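Local atomic coordinates of 3-keto-5-aminohexanoate cleavage enzyme (Burkholderia xenovorans LB400, PDB entry 3E49), a protein that probably catalyses the zinc-dependent cleavage of beta-keto acids such as 3-keto-5-aminohexanoate. Residues 7-12 with 290-295; 165-170 with 302-307. All blocks are in the same frame, centred on the assembly; numbering follows the deposited sequence.

Contact 1: 7-12 with 290-295; sequences KVIITC and EVASPA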
ATOM      1  N   LYS A   7      24.509  -7.942  -5.031  1.00 39.92           N
ATOM      2  CA  LYS A   7      25.468  -7.066  -4.359  1.00 38.21           C
ATOM      3  C   LYS A   7      24.865  -5.695  -4.106  1.00 33.16           C
ATOM      4  O   LYS A   7      24.113  -5.163  -4.929  1.00 32.64           O
ATOM      5  CB  LYS A   7      26.708  -6.902  -5.213  1.00 37.83           C
ATOM      6  CG  LYS A   7      27.347  -8.180  -5.637  1.00 41.32           C
ATOM      7  CD  LYS A   7      28.501  -8.595  -4.765  1.00 46.00           C
ATOM      8  CE  LYS A   7      29.221  -9.762  -5.446  1.00 47.70           C
ATOM      9  NZ  LYS A   7      30.681  -9.782  -5.184  1.00 49.83           N
ATOM     10  N   VAL A   8      25.212  -5.116  -2.966  1.00 29.55           N
ATOM     11  CA  VAL A   8      24.716  -3.802  -2.593  1.00 26.44           C
ATOM     12  C   VAL A   8      25.666  -2.671  -2.929  1.00 25.09           C
ATOM     13  O   VAL A   8      26.800  -2.629  -2.431  1.00 24.34           O
ATOM     14  CB  VAL A   8      24.432  -3.757  -1.078  1.00 25.36           C
ATOM     15  CG1 VAL A   8      23.752  -2.481  -0.683  1.00 22.87           C
ATOM     16  CG2 VAL A   8      23.566  -4.968  -0.706  1.00 25.66           C
ATOM     17  N   ILE A   9      25.186  -1.739  -3.738  1.00 23.99           N
ATOM     18  CA  ILE A   9      25.936  -0.554  -4.045  1.00 23.26           C
ATOM     19  C   ILE A   9      25.763   0.439  -2.925  1.00 24.37           C
ATOM     20  O   ILE A   9      24.640   0.899  -2.687  1.00 23.88           O
ATOM     21  CB  ILE A   9      25.450   0.148  -5.314  1.00 23.55           C
ATOM     22  CG1 ILE A   9      25.542  -0.784  -6.532  1.00 24.17           C
ATOM     23  CG2 ILE A   9      26.240   1.464  -5.530  1.00 23.27           C
ATOM     24  CD1 ILE A   9      24.717  -0.316  -7.703  1.00 23.01           C
ATOM     25  N   ILE A  10      26.869   0.823  -2.292  1.00 23.53           N
ATOM     26  CA  ILE A  10      26.834   1.879  -1.274  1.00 22.62           C
ATOM     27  C   ILE A  10      27.310   3.181  -1.925  1.00 23.24           C
ATOM     28  O   ILE A  10      28.431   3.245  -2.460  1.00 23.01           O
ATOM     29  CB  ILE A  10      27.761   1.577  -0.107  1.00 22.94           C
ATOM     30  CG1 ILE A  10      27.363   0.241   0.568  1.00 21.98           C
ATOM     31  CG2 ILE A  10      27.851   2.768   0.828  1.00 20.98           C
ATOM     32  CD1 ILE A  10      28.272  -0.196   1.688  1.00 21.12           C
ATOM     33  N   THR A  11      26.439   4.180  -1.919  1.00 21.82           N
ATOM     34  CA  THR A  11      26.800   5.521  -2.343  1.00 22.50           C
ATOM     35  C   THR A  11      27.094   6.340  -1.085  1.00 24.44           C
ATOM     36  O   THR A  11      26.317   6.293  -0.087  1.00 22.13           O
ATOM     37  CB  THR A  11      25.721   6.206  -3.154  1.00 22.32           C
ATOM     38  OG1 THR A  11      25.551   5.513  -4.402  1.00 25.36           O
ATOM     39  CG2 THR A  11      26.099   7.683  -3.398  1.00 19.11           C
ATOM     40  N   CYS A  12      28.209   7.089  -1.116  1.00 24.71           N
ATOM     41  CA  CYS A  12      28.520   7.990  -0.032  1.00 25.15           C
ATOM     42  C   CYS A  12      28.565   9.450  -0.548  1.00 26.21           C
ATOM     43  O   CYS A  12      29.362   9.781  -1.380  1.00 26.53           O
ATOM     44  CB  CYS A  12      29.825   7.609   0.642  1.00 27.65           C
ATOM     45  SG  CYS A  12      30.015   8.532   2.180  1.00 27.34           S
ATOM     46  N   GLU A 290      26.545  -8.923   0.260  1.00 27.99           N
ATOM     47  CA  GLU A 290      27.869  -8.466  -0.018  1.00 31.77           C
ATOM     48  C   GLU A 290      27.806  -7.080  -0.604  1.00 29.36           C
ATOM     49  O   GLU A 290      26.852  -6.740  -1.287  1.00 27.84           O
ATOM     50  CB  GLU A 290      28.517  -9.398  -1.046  1.00 31.90           C
ATOM     51  CG  GLU A 290      28.792 -10.775  -0.478  1.00 41.65           C
ATOM     52  CD  GLU A 290      29.355 -11.753  -1.495  1.00 39.37           C
ATOM     53  OE1 GLU A 290      28.779 -11.892  -2.604  1.00 57.50           O
ATOM     54  OE2 GLU A 290      30.360 -12.403  -1.154  1.00 59.53           O
ATOM     55  N   VAL A 291      28.842  -6.299  -0.352  1.00 29.90           N
ATOM     56  CA  VAL A 291      28.967  -4.953  -0.900  1.00 29.95           C
ATOM     57  C   VAL A 291      29.537  -4.999  -2.316  1.00 29.95           C
ATOM     58  O   VAL A 291      30.517  -5.710  -2.548  1.00 30.10           O
ATOM     59  CB  VAL A 291      29.924  -4.133  -0.024  1.00 32.54           C
ATOM     60  CG1 VAL A 291      30.160  -2.782  -0.605  1.00 34.46           C
ATOM     61  CG2 VAL A 291      29.364  -4.009   1.383  1.00 30.09           C
ATOM     62  N   ALA A 292      28.964  -4.211  -3.233  1.00 27.67           N
ATOM     63  CA  ALA A 292      29.470  -4.112  -4.603  1.00 28.34           C
ATOM     64  C   ALA A 292      30.769  -3.321  -4.628  1.00 26.96           C
ATOM     65  O   ALA A 292      30.899  -2.265  -3.987  1.00 25.73           O
ATOM     66  CB  ALA A 292      28.451  -3.419  -5.547  1.00 27.88           C
ATOM     67  N   SER A 293      31.722  -3.832  -5.413  1.00 28.54           N
ATOM     68  CA  SER A 293      32.940  -3.112  -5.665  1.00 28.75           C
ATOM     69  C   SER A 293      32.618  -2.041  -6.708  1.00 28.54           C
ATOM     70  O   SER A 293      31.566  -2.069  -7.344  1.00 29.36           O
ATOM     71  CB  SER A 293      33.961  -4.063  -6.267  1.00 28.60           C
ATOM     72  OG  SER A 293      33.518  -4.501  -7.558  1.00 28.59           O
ATOM     73  N   PRO A 294      33.514  -1.075  -6.894  1.00 30.84           N
ATOM     74  CA  PRO A 294      33.304  -0.125  -7.995  1.00 29.90           C
ATOM     75  C   PRO A 294      33.132  -0.807  -9.383  1.00 29.48           C
ATOM     76  O   PRO A 294      32.269  -0.409 -10.156  1.00 27.90           O
ATOM     77  CB  PRO A 294      34.573   0.745  -7.951  1.00 29.02           C
ATOM     78  CG  PRO A 294      34.984   0.677  -6.506  1.00 30.08           C
ATOM     79  CD  PRO A 294      34.697  -0.735  -6.082  1.00 30.21           C
ATOM     80  N   ALA A 295      33.956  -1.804  -9.698  1.00 30.98           N
ATOM     81  CA  ALA A 295      33.824  -2.512 -10.983  1.00 30.68           C
ATOM     82  C   ALA A 295      32.402  -3.071 -11.127  1.00 30.51           C
ATOM     83  O   ALA A 295      31.777  -2.962 -12.184  1.00 28.79           O
ATOM     84  CB  ALA A 295      34.823  -3.623 -11.071  1.00 32.48           C
TER
HETATM   85  O   HOH W   1      31.602  -7.633  -4.037  1.00 44.66           O
HETATM   86  O   HOH W   2      29.496  -0.447  -2.708  1.00 25.30           O

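Contact 2: 165-170 with 302-307; sequences NGTRFE and GLKGPQ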
ATOM      1  N   ASN A 165      27.989  13.377 -23.224  1.00 33.22           N
ATOM      2  CA  ASN A 165      29.367  13.158 -22.833  1.00 33.00           C
ATOM      3  C   ASN A 165      29.551  11.781 -22.219  1.00 32.02           C
ATOM      4  O   ASN A 165      30.564  11.555 -21.588  1.00 33.99           O
ATOM      5  CB  ASN A 165      29.821  14.193 -21.796  1.00 33.82           C
ATOM      6  CG  ASN A 165      29.792  15.619 -22.307  1.00 37.23           C
ATOM      7  OD1 ASN A 165      30.122  15.879 -23.455  1.00 34.83           O
ATOM      8  ND2 ASN A 165      29.398  16.565 -21.435  1.00 34.80           N
ATOM      9  N   GLY A 166      28.579  10.870 -22.380  1.00 32.48           N
ATOM     10  CA  GLY A 166      28.643   9.532 -21.764  1.00 31.86           C
ATOM     11  C   GLY A 166      28.320   9.489 -20.261  1.00 32.35           C
ATOM     12  O   GLY A 166      28.388   8.431 -19.624  1.00 32.88           O
ATOM     13  N   THR A 167      27.965  10.644 -19.698  1.00 31.55           N
ATOM     14  CA  THR A 167      27.638  10.749 -18.281  1.00 30.79           C
ATOM     15  C   THR A 167      26.260  10.166 -18.060  1.00 29.06           C
ATOM     16  O   THR A 167      25.354  10.431 -18.840  1.00 29.09           O
ATOM     17  CB  THR A 167      27.645  12.213 -17.824  1.00 31.27           C
ATOM     18  OG1 THR A 167      28.978  12.743 -17.925  1.00 30.66           O
ATOM     19  CG2 THR A 167      27.111  12.337 -16.361  1.00 29.86           C
ATOM     20  N   ARG A 168      26.127   9.326 -17.031  1.00 28.70           N
ATOM     21  CA  ARG A 168      24.850   8.729 -16.686  1.00 27.31           C
ATOM     22  C   ARG A 168      24.410   9.339 -15.377  1.00 26.09           C
ATOM     23  O   ARG A 168      25.183   9.995 -14.696  1.00 25.66           O
ATOM     24  CB  ARG A 168      24.906   7.215 -16.681  1.00 29.17           C
ATOM     25  CG  ARG A 168      25.135   6.691 -18.125  1.00 30.29           C
ATOM     26  CD  ARG A 168      25.265   5.197 -18.246  1.00 31.68           C
ATOM     27  NE  ARG A 168      24.057   4.563 -17.787  1.00 33.79           N
ATOM     28  CZ  ARG A 168      22.934   4.460 -18.481  1.00 34.37           C
ATOM     29  NH1 ARG A 168      22.825   4.920 -19.715  1.00 33.34           N
ATOM     30  NH2 ARG A 168      21.895   3.878 -17.908  1.00 34.04           N
ATOM     31  N   PHE A 169      23.160   9.155 -15.039  1.00 25.82           N
ATOM     32  CA  PHE A 169      22.627   9.914 -13.906  1.00 26.22           C
ATOM     33  C   PHE A 169      22.144   9.158 -12.715  1.00 27.64           C
ATOM     34  O   PHE A 169      21.623   8.055 -12.830  1.00 26.19           O
ATOM     35  CB  PHE A 169      21.477  10.770 -14.400  1.00 28.38           C
ATOM     36  CG  PHE A 169      21.856  11.678 -15.537  1.00 32.47           C
ATOM     37  CD1 PHE A 169      22.487  12.884 -15.296  1.00 34.88           C
ATOM     38  CD2 PHE A 169      21.606  11.300 -16.856  1.00 34.87           C
ATOM     39  CE1 PHE A 169      22.849  13.712 -16.357  1.00 37.72           C
ATOM     40  CE2 PHE A 169      21.976  12.127 -17.916  1.00 38.74           C
ATOM     41  CZ  PHE A 169      22.588  13.325 -17.668  1.00 35.38           C
ATOM     42  N   GLU A 170      22.339   9.803 -11.568  1.00 27.00           N
ATOM     43  CA  GLU A 170      21.750   9.396 -10.310  1.00 29.45           C
ATOM     44  C   GLU A 170      20.509  10.292 -10.283  1.00 28.33           C
ATOM     45  O   GLU A 170      20.624  11.493 -10.025  1.00 28.56           O
ATOM     46  CB  GLU A 170      22.685   9.686  -9.110  1.00 29.37           C
ATOM     47  CG  GLU A 170      22.079   9.387  -7.729  1.00 27.89           C
ATOM     48  CD  GLU A 170      22.852   9.982  -6.565  1.00 32.79           C
ATOM     49  OE1 GLU A 170      23.679  10.886  -6.777  1.00 32.13           O
ATOM     50  OE2 GLU A 170      22.598   9.585  -5.398  1.00 38.20           O
ATOM     51  N   GLY A 302      25.796   0.481 -15.918  1.00 30.05           N
ATOM     52  CA  GLY A 302      26.148   0.714 -17.331  1.00 30.10           C
ATOM     53  C   GLY A 302      27.080   1.908 -17.499  1.00 29.93           C
ATOM     54  O   GLY A 302      26.910   2.692 -18.420  1.00 29.93           O
ATOM     55  N   LEU A 303      28.065   2.043 -16.612  1.00 30.23           N
ATOM     56  CA  LEU A 303      28.934   3.222 -16.595  1.00 30.20           C
ATOM     57  C   LEU A 303      30.106   3.137 -17.614  1.00 31.34           C
ATOM     58  O   LEU A 303      30.530   2.049 -17.990  1.00 31.23           O
ATOM     59  CB  LEU A 303      29.439   3.463 -15.177  1.00 29.54           C
ATOM     60  CG  LEU A 303      28.352   3.810 -14.125  1.00 29.07           C
ATOM     61  CD1 LEU A 303      29.055   4.175 -12.840  1.00 28.11           C
ATOM     62  CD2 LEU A 303      27.454   4.935 -14.599  1.00 26.92           C
ATOM     63  N   LYS A 304      30.606   4.304 -18.039  1.00 31.65           N
ATOM     64  CA  LYS A 304      31.626   4.376 -19.111  1.00 32.59           C
ATOM     65  C   LYS A 304      33.079   4.009 -18.754  1.00 34.99           C
ATOM     66  O   LYS A 304      33.888   3.723 -19.649  1.00 36.81           O
ATOM     67  CB  LYS A 304      31.563   5.737 -19.784  1.00 31.30           C
ATOM     68  CG  LYS A 304      31.990   6.917 -18.932  1.00 32.73           C
ATOM     69  CD  LYS A 304      31.873   8.213 -19.727  1.00 31.01           C
ATOM     70  CE  LYS A 304      32.080   9.411 -18.841  1.00 31.15           C
ATOM     71  NZ  LYS A 304      32.181  10.722 -19.593  1.00 30.86           N
ATOM     72  N   GLY A 305      33.426   3.980 -17.473  1.00 35.08           N
ATOM     73  CA  GLY A 305      34.780   3.610 -17.072  1.00 35.86           C
ATOM     74  C   GLY A 305      35.546   4.779 -16.481  1.00 35.88           C
ATOM     75  O   GLY A 305      35.408   5.921 -16.949  1.00 36.46           O
ATOM     76  N   PRO A 306      36.387   4.485 -15.477  1.00 38.21           N
ATOM     77  CA  PRO A 306      37.111   5.468 -14.672  1.00 39.97           C
ATOM     78  C   PRO A 306      38.092   6.319 -15.430  1.00 42.79           C
ATOM     79  O   PRO A 306      38.504   7.366 -14.932  1.00 44.11           O
ATOM     80  CB  PRO A 306      37.864   4.604 -13.653  1.00 40.69           C
ATOM     81  CG  PRO A 306      37.937   3.259 -14.248  1.00 41.23           C
ATOM     82  CD  PRO A 306      36.719   3.103 -15.090  1.00 37.86           C
ATOM     83  N   GLN A 307      38.505   5.851 -16.600  1.00 43.79           N
ATOM     84  CA  GLN A 307      39.465   6.576 -17.387  1.00 44.83           C
ATOM     85  C   GLN A 307      38.775   7.415 -18.433  1.00 43.27           C
ATOM     86  O   GLN A 307      39.370   8.342 -18.951  1.00 44.10           O
ATOM     87  CB  GLN A 307      40.493   5.615 -18.001  1.00 46.23           C
ATOM     88  CG  GLN A 307      41.232   4.747 -16.950  1.00 51.29           C
ATOM     89  CD  GLN A 307      41.942   5.565 -15.847  1.00 55.47           C
ATOM     90  OE1 GLN A 307      42.411   6.695 -16.074  1.00 58.02           O
ATOM     91  NE2 GLN A 307      42.031   4.982 -14.649  1.00 57.18           N
TER
HETATM   92  O   HOH W   3      28.783   6.641 -17.496  1.00 26.14           O

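Contact 1: 7-12 with 290-295
The carbonyl oxygen of Val8 takes a hydrogen bond from the Ala292 amide, with N 2.8 Å from Val8 O and the bond nearly straight. The donor does not sit on a lone pair but stands above the carbonyl plane, 53° out of it. A weaker CA-H of Val291 reaches the same oxygen, and the Ala292 CB methyl packs 3.6 Å from Val8 O. The other half of the backbone pairing is more regular: Val8 N donates to Glu290 O over 2.9 Å, within that carbonyl's plane. Val8 thus bonds to the residues before and after Val291, the pattern of a parallel bridge, and this is a single bridge. In the TIM barrel it lies just ahead of strand 10-13, whose regular parallel neighbours are 48-54 and 253-256; residues 290-292 run alongside as the chain leads from helix 273-286 into helix 294-301. Beyond the bridge, water 2 carries the link on: it accepts from Ile10 N and lies 2.6 Å from Ala292 O, to which it can donate. Ser293 then N-caps the final helix.

Side chains add to the backbone pairing. Lys7 bends at chi2 (-97°), and its CD passes 3.8 Å from Glu290 CB as the two chains cross obliquely. Lys7 NZ makes only a long salt bridge to Glu290 OE1, 3.8 Å away; it also pairs with Glu296 of the following helix, and water 1 connects it to Val291 O. Such acidic neighbours would be expected to stabilise the charged ammonium. At the strand's first residue, the Ile10 CD1 methyl lies 3.9 Å from Val291 CG1 and about as near to CG2, resting against both branches of the fork, while Arg281 of helix 273-286 touches both residues.

Contact 2: 165-170 with 302-307
The guanidinium of Arg168 is approached obliquely by Gly302 O. This oxygen comes 3.0 Å from Arg168 CD, a tight packing distance, but the angle at Arg168 NE is too poor for a hydrogen bond. NE instead donates to Leu301 O, and the terminal nitrogen NH2 bonds Thr192 O. Gly302, at positive phi (64°), ends helix 294-301 in a Schellman motif; the arginine, at the start of TIM-barrel strand 168-173, reaches this helix terminus. Nearer the strand backbone, Arg168 CB meets the Leu303 CD2 methyl at 4.0 Å.

The second half of the contact is made by Lys304. Its CG sits between the backbone N and the carbonyl carbon (chi1 68°), and from there the extended chain runs alongside Gly166, with CD 3.5 Å from Gly166 O. That same carbonyl accepts from water 3, which in turn accepts from Lys304 N, so backbone and side chain of the lysine both close on the turn ahead of the strand. At the tip, NZ is shared between two carbonyls: it bonds Met106 O and, nearly along the C=O axis, Asn165 O at 2.7 Å.

In the fold
Helix 294-301 joins the two contacts: contact 1 holds the chain entering it, contact 2 the chain leaving it. Their centres are 16 Å apart and their nearest atoms about 4 Å, without touching. The strands they reach, 10-13 and 168-173, stand four places apart in the ring of eight parallel strands, and both contacts lie at the beginnings of those strands. Neither supplies a zinc ligand. In contact 1, the Ile10 side chain is about 10 Å from that of His50; in contact 2, the Thr167 side chain is about 14 Å from the zinc ion. Further along, Thr11 touches His50, and Glu170 OE1 is hydrogen-bonded to His50 ND1, which places it in the second shell of the metal site.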